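Local structure of uncharacterized protein (Bacteroides ovatus, 4IRT) at residues E34-Y39 / L48-L53; Q57-R62 / G106-G111; T190-W195 / I209-S214. The protein is of unknown function but is a putative neuraminidase, a beta-propeller protein with a BNR repeat-like domain. All coordinates share one frame; numbering follows the deposited sequence.

Reading from the N terminus, contact 1 comes first: it zips strand 34-40 to strand 45-52 and closes a short hairpin. The next strand of the same four-stranded antiparallel sheet, 59-63, opens contact 2, whose second half, 106-111, arrives only after 43 intervening residues and lies against the sheet's outer strand. Contacts 1 and 2 touch, their centres about 8 Å apart, through backbone bonds between strands 45-52 and 59-63. Contact 3 closes another hairpin, 191-198 with 206-214, in a separate four-stranded sheet on the opposite side of the chain's centre, its centre about 29 Å from that of contact 1. The three follow one another in series; none nests or crosses.

Contact 1: E34-Y39 / L48-L53; sequences EQYISY and LGKRKL
Glu34 faces two lysines of the partner strand, and its carboxylate is shared between them. Lys52 NZ meets Glu34 OE2 at 3.1 Å from above the carboxylate plane, while Lys50 NZ makes a weaker, 3.3 Å salt bridge to Glu34 OE1. Each ammonium has a further partner, Asp33 for Lys52 and the carbonyl of Gly106 for Lys50. Lys50 NZ also donates to Tyr36 OH at 3.2 Å; a lysine suits this place because its alkyl chain runs beside the phenol, pointing the same way, with CB in an off-centre CH-pi contact with the ring.

The other face of the hairpin carries Gln35 and Arg51, side by side. Gln35 CG is anti to the backbone N (chi1 -178°) and the chain runs on extended, carrying CD out beside Arg51; OE1 lies in the guanidinium plane, at its edge. There Gln35 OE1 accepts from Arg51 NE at 3.0 Å and Arg51 NH2 at 2.9 Å, the two donors approaching from one side of the amide plane, whose angle to the guanidinium is 38°. Glu407 forms a salt bridge with Arg51 NH2, and Gln35 NE2 is hydrogen-bonded to Asp370 and His381. Leu53 CD2 packs on Gln35 CB at 3.9 Å.

Paired backbone bonds join Gln35 to Arg51 and Ile37 to Gly49 in antiparallel register, the first pair including Gln35 N to Arg51 O at 2.8 Å. Gly49 suits its place because a beta carbon there would press tightly on Ile37 CG2. At the far end Leu48 CD2 rests on Ser38 CB, 3.5 Å away.

The hairpin thus separates its chemistry by face: on one, the lysine charges are probably offset by Glu34, with Asp33 as Lys52's second partner; on the other, a neutral amide oxygen meets the edge of a buried guanidinium whose charge Glu407 probably compensates.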
# COMPACT_ATOMS: atom_id res chain seq x y z
N GLU A 34 12.00 6.46 -16.39
CA GLU A 34 10.59 6.58 -16.82
C GLU A 34 9.70 6.30 -15.64
O GLU A 34 9.98 5.41 -14.85
CB GLU A 34 10.29 5.60 -17.93
CG GLU A 34 11.04 6.01 -19.17
CD GLU A 34 10.93 5.08 -20.35
OE1 GLU A 34 10.57 3.89 -20.21
OE2 GLU A 34 11.24 5.55 -21.46
N GLN A 35 8.62 7.05 -15.53
CA GLN A 35 7.65 6.81 -14.47
C GLN A 35 6.32 6.44 -15.10
O GLN A 35 5.89 7.05 -16.09
CB GLN A 35 7.51 8.08 -13.64
CG GLN A 35 6.58 7.98 -12.47
CD GLN A 35 6.55 9.28 -11.72
OE1 GLN A 35 6.09 10.31 -12.23
NE2 GLN A 35 7.05 9.27 -10.51
N TYR A 36 5.69 5.45 -14.50
CA TYR A 36 4.45 4.87 -14.96
C TYR A 36 3.37 5.11 -13.94
O TYR A 36 3.64 5.13 -12.73
CB TYR A 36 4.61 3.35 -15.13
CG TYR A 36 5.57 2.96 -16.21
CD1 TYR A 36 6.95 2.89 -15.97
CD2 TYR A 36 5.10 2.63 -17.48
CE1 TYR A 36 7.83 2.56 -16.99
CE2 TYR A 36 5.97 2.26 -18.48
CZ TYR A 36 7.32 2.22 -18.23
OH TYR A 36 8.18 1.87 -19.26
N ILE A 37 2.15 5.28 -14.43
CA ILE A 37 1.01 5.56 -13.58
C ILE A 37 -0.19 4.78 -14.11
O ILE A 37 -0.22 4.39 -15.29
CB ILE A 37 0.71 7.09 -13.55
CG1 ILE A 37 -0.18 7.46 -12.35
CG2 ILE A 37 0.14 7.56 -14.87
CD1 ILE A 37 -0.29 8.96 -12.18
N SER A 38 -1.17 4.55 -13.25
CA SER A 38 -2.39 3.88 -13.67
C SER A 38 -3.55 4.43 -12.87
O SER A 38 -3.38 4.77 -11.70
CB SER A 38 -2.29 2.33 -13.47
OG SER A 38 -2.03 1.97 -12.13
N TYR A 39 -4.70 4.50 -13.51
CA TYR A 39 -5.92 4.97 -12.89
C TYR A 39 -7.10 4.61 -13.74
O TYR A 39 -6.94 4.17 -14.90
CB TYR A 39 -5.90 6.47 -12.69
CG TYR A 39 -5.70 7.28 -13.93
CD1 TYR A 39 -4.42 7.61 -14.37
CD2 TYR A 39 -6.80 7.79 -14.64
CE1 TYR A 39 -4.22 8.40 -15.49
CE2 TYR A 39 -6.60 8.59 -15.76
CZ TYR A 39 -5.30 8.86 -16.18
OH TYR A 39 -5.11 9.66 -17.28
N LEU A 48 -3.34 3.60 -18.56
CA LEU A 48 -1.91 3.51 -18.19
C LEU A 48 -1.18 4.69 -18.83
O LEU A 48 -1.50 5.09 -19.96
CB LEU A 48 -1.30 2.20 -18.68
CG LEU A 48 -1.91 0.89 -18.18
CD1 LEU A 48 -1.12 -0.27 -18.73
CD2 LEU A 48 -1.95 0.82 -16.66
N GLY A 49 -0.24 5.27 -18.11
CA GLY A 49 0.54 6.37 -18.60
C GLY A 49 2.01 6.27 -18.24
O GLY A 49 2.38 5.56 -17.32
N LYS A 50 2.83 7.00 -18.97
CA LYS A 50 4.24 7.08 -18.66
C LYS A 50 4.82 8.42 -19.11
O LYS A 50 4.30 9.06 -20.03
CB LYS A 50 5.01 5.94 -19.31
CG LYS A 50 5.17 6.05 -20.81
CD LYS A 50 5.70 4.77 -21.45
CE LYS A 50 7.16 4.53 -21.11
NZ LYS A 50 7.84 3.51 -21.96
N ARG A 51 5.91 8.81 -18.44
CA ARG A 51 6.69 9.94 -18.81
C ARG A 51 8.16 9.69 -18.52
O ARG A 51 8.53 8.82 -17.69
CB ARG A 51 6.26 11.19 -18.04
CG ARG A 51 6.40 11.09 -16.53
CD ARG A 51 6.55 12.44 -15.85
NE ARG A 51 6.58 12.32 -14.38
CZ ARG A 51 6.94 13.30 -13.54
NH1 ARG A 51 7.32 14.49 -14.01
NH2 ARG A 51 6.89 13.12 -12.23
N LYS A 52 9.01 10.50 -19.14
CA LYS A 52 10.37 10.69 -18.62
C LYS A 52 10.30 11.53 -17.37
O LYS A 52 9.55 12.52 -17.31
CB LYS A 52 11.27 11.36 -19.65
CG LYS A 52 11.49 10.49 -20.86
CD LYS A 52 12.40 9.32 -20.51
CE LYS A 52 12.83 8.57 -21.76
NZ LYS A 52 13.69 7.39 -21.45
N LEU A 53 11.07 11.14 -16.36
CA LEU A 53 11.11 11.91 -15.11
C LEU A 53 11.57 13.37 -15.28
O LEU A 53 11.25 14.23 -14.46
CB LEU A 53 11.96 11.20 -14.07
CG LEU A 53 11.29 10.03 -13.37
CD1 LEU A 53 12.30 9.14 -12.69
CD2 LEU A 53 10.25 10.50 -12.38

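Contact 2: Q57-R62 / G106-G111; sequences QWTLHR and GSLELG
At the outer edge of a four-stranded antiparallel sheet, strand 59-63 is flanked by a loop that packs Leu108 against His61 and Thr59. Leu108 CB lies 3.7 Å from His61 CB, the two side chains sliding past each other in opposite directions. Leu108 CD1 reaches further along the strand, 3.4 Å from Thr59 O and 4.0 Å from Thr59 CG2. A branched aliphatic residue suits this buried place, since Leu108 also meets Leu48 and Lys50 of the adjoining strand.

His61 CG is anti to the backbone N (chi1 171°), which puts CG on the side of Leu108. His61 CD2 comes within 3.2 Å of Leu108 O, a carbonyl that this contact buries and that has no hydrogen-bonding partner in the model. Glu109 CG lies over one face of the ring, toward the rim, 4.1 Å from His61 NE2.

The loop is shaped by an ST turn, in which Ser107 OG accepts from Glu109 N at 3.0 Å; serine supplies that acceptor on a short side chain. Water 1 sits in the plane of the imidazole at its edge, 3.0 Å from His61 NE2, and accepts from Leu110 N. An alanine at His61 would probably leave this water without its ring partner and open a gap beside Glu109 CG. Beyond the water, Leu110 O accepts from Gln64 NE2.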
# COMPACT_ATOMS: atom_id res chain seq x y z
N GLN A 57 5.50 15.89 -19.77
CA GLN A 57 4.66 15.41 -20.86
C GLN A 57 4.41 13.90 -20.74
O GLN A 57 5.33 13.08 -20.90
CB GLN A 57 5.30 15.73 -22.22
CG GLN A 57 5.72 17.19 -22.40
CD GLN A 57 4.61 18.18 -22.10
OE1 GLN A 57 4.75 19.06 -21.24
NE2 GLN A 57 3.48 18.02 -22.79
N TRP A 58 3.16 13.53 -20.47
CA TRP A 58 2.74 12.14 -20.37
C TRP A 58 2.25 11.57 -21.70
O TRP A 58 1.68 12.28 -22.52
CB TRP A 58 1.62 12.00 -19.35
CG TRP A 58 2.03 12.32 -17.95
CD1 TRP A 58 2.07 13.55 -17.36
CD2 TRP A 58 2.48 11.40 -16.97
NE1 TRP A 58 2.53 13.44 -16.08
CE2 TRP A 58 2.78 12.13 -15.81
CE3 TRP A 58 2.65 10.01 -16.95
CZ2 TRP A 58 3.25 11.52 -14.64
CZ3 TRP A 58 3.12 9.41 -15.81
CH2 TRP A 58 3.41 10.16 -14.65
N THR A 59 2.50 10.29 -21.90
CA THR A 59 1.82 9.52 -22.89
C THR A 59 0.77 8.74 -22.13
O THR A 59 1.09 8.02 -21.20
CB THR A 59 2.80 8.59 -23.63
OG1 THR A 59 3.78 9.42 -24.29
CG2 THR A 59 2.11 7.74 -24.70
N LEU A 60 -0.48 8.91 -22.51
CA LEU A 60 -1.58 8.21 -21.82
C LEU A 60 -2.28 7.27 -22.79
O LEU A 60 -2.45 7.61 -23.97
CB LEU A 60 -2.59 9.21 -21.26
CG LEU A 60 -2.02 10.24 -20.28
CD1 LEU A 60 -3.09 11.28 -19.95
CD2 LEU A 60 -1.45 9.59 -19.03
N HIS A 61 -2.67 6.10 -22.30
CA HIS A 61 -3.30 5.06 -23.15
C HIS A 61 -4.51 4.51 -22.43
O HIS A 61 -4.37 3.94 -21.34
CB HIS A 61 -2.31 3.93 -23.46
CG HIS A 61 -2.94 2.76 -24.15
ND1 HIS A 61 -3.44 2.83 -25.44
CD2 HIS A 61 -3.17 1.50 -23.73
CE1 HIS A 61 -3.91 1.65 -25.79
NE2 HIS A 61 -3.80 0.84 -24.76
N ARG A 62 -5.69 4.74 -23.00
CA ARG A 62 -6.90 4.07 -22.49
C ARG A 62 -6.88 2.61 -22.96
O ARG A 62 -6.87 2.34 -24.16
CB ARG A 62 -8.17 4.75 -23.00
CG ARG A 62 -9.40 4.27 -22.23
CD ARG A 62 -10.69 4.88 -22.72
NE ARG A 62 -11.17 4.19 -23.89
CZ ARG A 62 -12.38 4.35 -24.43
NH1 ARG A 62 -13.26 5.20 -23.89
NH2 ARG A 62 -12.71 3.64 -25.52
N GLY A 106 8.13 -1.73 -21.75
CA GLY A 106 7.76 -0.32 -21.67
C GLY A 106 6.47 0.09 -22.36
O GLY A 106 6.07 1.27 -22.33
N SER A 107 5.77 -0.87 -22.96
CA SER A 107 4.54 -0.57 -23.67
C SER A 107 3.34 -0.39 -22.72
O SER A 107 3.16 -1.15 -21.75
CB SER A 107 4.22 -1.65 -24.68
OG SER A 107 2.97 -1.40 -25.31
N LEU A 108 2.50 0.58 -23.06
CA LEU A 108 1.27 0.84 -22.32
C LEU A 108 0.14 -0.05 -22.82
O LEU A 108 -0.90 -0.11 -22.19
CB LEU A 108 0.86 2.31 -22.47
CG LEU A 108 1.83 3.37 -21.99
CD1 LEU A 108 1.22 4.74 -22.23
CD2 LEU A 108 2.16 3.19 -20.51
N GLU A 109 0.35 -0.75 -23.93
CA GLU A 109 -0.63 -1.67 -24.45
C GLU A 109 -0.51 -3.01 -23.75
O GLU A 109 0.59 -3.55 -23.56
CB GLU A 109 -0.42 -1.89 -25.95
CG GLU A 109 -0.53 -0.65 -26.80
CD GLU A 109 -0.49 -1.04 -28.26
OE1 GLU A 109 -1.40 -1.79 -28.73
OE2 GLU A 109 0.48 -0.66 -28.93
N LEU A 110 -1.67 -3.55 -23.38
CA LEU A 110 -1.80 -4.77 -22.65
C LEU A 110 -2.34 -5.89 -23.54
O LEU A 110 -3.11 -5.65 -24.45
CB LEU A 110 -2.80 -4.55 -21.51
CG LEU A 110 -2.43 -3.50 -20.46
CD1 LEU A 110 -3.57 -3.30 -19.47
CD2 LEU A 110 -1.16 -3.98 -19.77
N GLY A 111 -1.93 -7.12 -23.27
CA GLY A 111 -2.57 -8.29 -23.86
C GLY A 111 -3.85 -8.69 -23.14
O GLY A 111 -4.43 -7.92 -22.36
O HOH W 1 -4.21 -2.08 -24.39

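Contact 3: T190-W195 / I209-S214; sequences TIHLSW and ICYARS. With EDO (1,2-ethanediol), chain M.
Trp195 lays its indole over Cys210, whose CB sits above one face of the six-membered ring, 3.6 Å from its centroid, in a CH-pi contact. The side chains come closest at Trp195 CE2 and Cys210 CB, 3.4 Å apart. Cys210 SG lies obliquely to the five-membered ring of Trp195, 4.5 Å from its centroid. A chi1 of 69° sets Trp195 CG between the backbone N and the carbonyl carbon; the ring then lies over the partner strand, where Trp195 CZ3 also meets Ala212 CB at 4.2 Å. Small residues suit these two positions because the indole lies so close above their strand.

His192, Tyr211 and Arg213 share the reverse face. His192 ND1 and Tyr211 OH are hydrogen-bonded at 2.7 Å, the nitrogen lying in the plane of the tyrosine ring at its edge. Tyr211 OH also accepts from Arg213 NH1 at 2.9 Å, so one oxygen links an imidazole and a guanidinium. Asp186 is hydrogen-bonded to His192 NE2, so that the imidazole is held at both nitrogens, by Asp186 and by Tyr211. Thr190 CG2 lies over one face of the His192 ring, toward its rim. An ethanediol, probably from the crystallisation liquor, bonds through O1 to Arg213 NE and through O2 to Arg213 NH2.

Paired antiparallel bonds bind Ile191 to Ser214, Leu193 to Ala212 and Trp195 to Cys210, among them Ala212 N to Leu193 O at 2.8 Å. Strands 178-185 and 239-242 complete the four-stranded sheet on either side of this hairpin, consistent with one blade of the propeller, and strand 255-258 packs through Met256 on His192, Ser194 and Tyr211.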
# COMPACT_ATOMS: atom_id res chain seq x y z
N THR A 190 15.09 -7.91 1.16
CA THR A 190 14.32 -8.58 2.22
C THR A 190 12.83 -8.21 2.11
O THR A 190 12.46 -7.03 1.96
CB THR A 190 14.87 -8.19 3.61
OG1 THR A 190 16.25 -8.60 3.69
CG2 THR A 190 14.08 -8.83 4.75
N ILE A 191 11.98 -9.21 2.25
CA ILE A 191 10.53 -8.99 2.25
C ILE A 191 10.09 -8.80 3.68
O ILE A 191 10.26 -9.72 4.51
CB ILE A 191 9.76 -10.18 1.66
CG1 ILE A 191 10.25 -10.53 0.25
CG2 ILE A 191 8.27 -9.90 1.69
CD1 ILE A 191 9.76 -11.87 -0.25
N HIS A 192 9.49 -7.65 3.97
CA HIS A 192 8.92 -7.37 5.26
C HIS A 192 7.42 -7.54 5.22
O HIS A 192 6.79 -7.21 4.22
CB HIS A 192 9.25 -5.92 5.70
CG HIS A 192 10.72 -5.65 5.80
ND1 HIS A 192 11.40 -5.75 6.98
CD2 HIS A 192 11.64 -5.33 4.86
CE1 HIS A 192 12.68 -5.50 6.79
NE2 HIS A 192 12.85 -5.22 5.50
N LEU A 193 6.85 -8.03 6.31
CA LEU A 193 5.41 -8.25 6.42
C LEU A 193 4.92 -7.88 7.81
O LEU A 193 5.47 -8.35 8.81
CB LEU A 193 5.13 -9.75 6.19
CG LEU A 193 3.75 -10.31 6.51
CD1 LEU A 193 2.69 -9.75 5.60
CD2 LEU A 193 3.79 -11.82 6.40
N SER A 194 3.88 -7.06 7.88
CA SER A 194 3.19 -6.77 9.16
C SER A 194 1.68 -6.85 8.95
O SER A 194 1.17 -6.75 7.80
CB SER A 194 3.58 -5.42 9.73
OG SER A 194 3.36 -4.38 8.80
N TRP A 195 0.96 -7.02 10.06
CA TRP A 195 -0.49 -7.20 10.01
C TRP A 195 -1.14 -6.94 11.34
O TRP A 195 -0.47 -6.93 12.35
CB TRP A 195 -0.86 -8.60 9.50
CG TRP A 195 -0.56 -9.75 10.39
CD1 TRP A 195 -1.46 -10.39 11.24
CD2 TRP A 195 0.67 -10.49 10.48
NE1 TRP A 195 -0.84 -11.45 11.85
CE2 TRP A 195 0.46 -11.54 11.41
CE3 TRP A 195 1.95 -10.34 9.91
CZ2 TRP A 195 1.48 -12.42 11.79
CZ3 TRP A 195 2.97 -11.25 10.28
CH2 TRP A 195 2.72 -12.27 11.20
N ILE A 209 -0.38 -5.53 16.34
CA ILE A 209 0.47 -5.40 15.17
C ILE A 209 1.57 -6.45 15.24
O ILE A 209 2.38 -6.45 16.18
CB ILE A 209 1.09 -3.99 15.04
CG1 ILE A 209 -0.02 -2.91 15.11
CG2 ILE A 209 1.89 -3.88 13.73
CD1 ILE A 209 0.44 -1.48 14.91
N CYS A 210 1.61 -7.30 14.23
CA CYS A 210 2.54 -8.43 14.18
C CYS A 210 3.52 -8.27 13.00
O CYS A 210 3.28 -7.50 12.10
CB CYS A 210 1.78 -9.76 14.05
SG CYS A 210 0.67 -10.14 15.45
N TYR A 211 4.60 -9.05 12.99
CA TYR A 211 5.68 -8.81 12.04
C TYR A 211 6.40 -10.12 11.68
O TYR A 211 6.57 -10.97 12.52
CB TYR A 211 6.69 -7.85 12.65
CG TYR A 211 7.91 -7.63 11.78
CD1 TYR A 211 7.87 -6.73 10.71
CD2 TYR A 211 9.09 -8.31 12.02
CE1 TYR A 211 8.97 -6.54 9.90
CE2 TYR A 211 10.19 -8.13 11.20
CZ TYR A 211 10.14 -7.23 10.16
OH TYR A 211 11.24 -7.00 9.36
N ALA A 212 6.83 -10.21 10.43
CA ALA A 212 7.74 -11.24 10.00
C ALA A 212 8.55 -10.73 8.83
O ALA A 212 8.14 -9.78 8.18
CB ALA A 212 6.97 -12.49 9.60
N ARG A 213 9.70 -11.35 8.59
CA ARG A 213 10.50 -11.04 7.39
C ARG A 213 11.17 -12.25 6.79
O ARG A 213 11.44 -13.23 7.47
CB ARG A 213 11.53 -9.95 7.68
CG ARG A 213 12.48 -10.25 8.84
CD ARG A 213 13.59 -9.20 8.83
NE ARG A 213 14.42 -9.19 10.04
CZ ARG A 213 14.54 -8.16 10.86
NH1 ARG A 213 13.85 -7.04 10.68
NH2 ARG A 213 15.36 -8.26 11.89
N SER A 214 11.46 -12.18 5.50
CA SER A 214 12.06 -13.28 4.77
C SER A 214 13.25 -12.77 3.97
O SER A 214 13.13 -11.77 3.24
CB SER A 214 11.09 -13.90 3.78
OG SER A 214 11.75 -14.93 3.03
C1 EDO M . 16.55 -12.21 11.86
O1 EDO M . 15.43 -11.64 11.16
C2 EDO M . 17.88 -11.52 11.53
O2 EDO M . 17.79 -10.13 11.88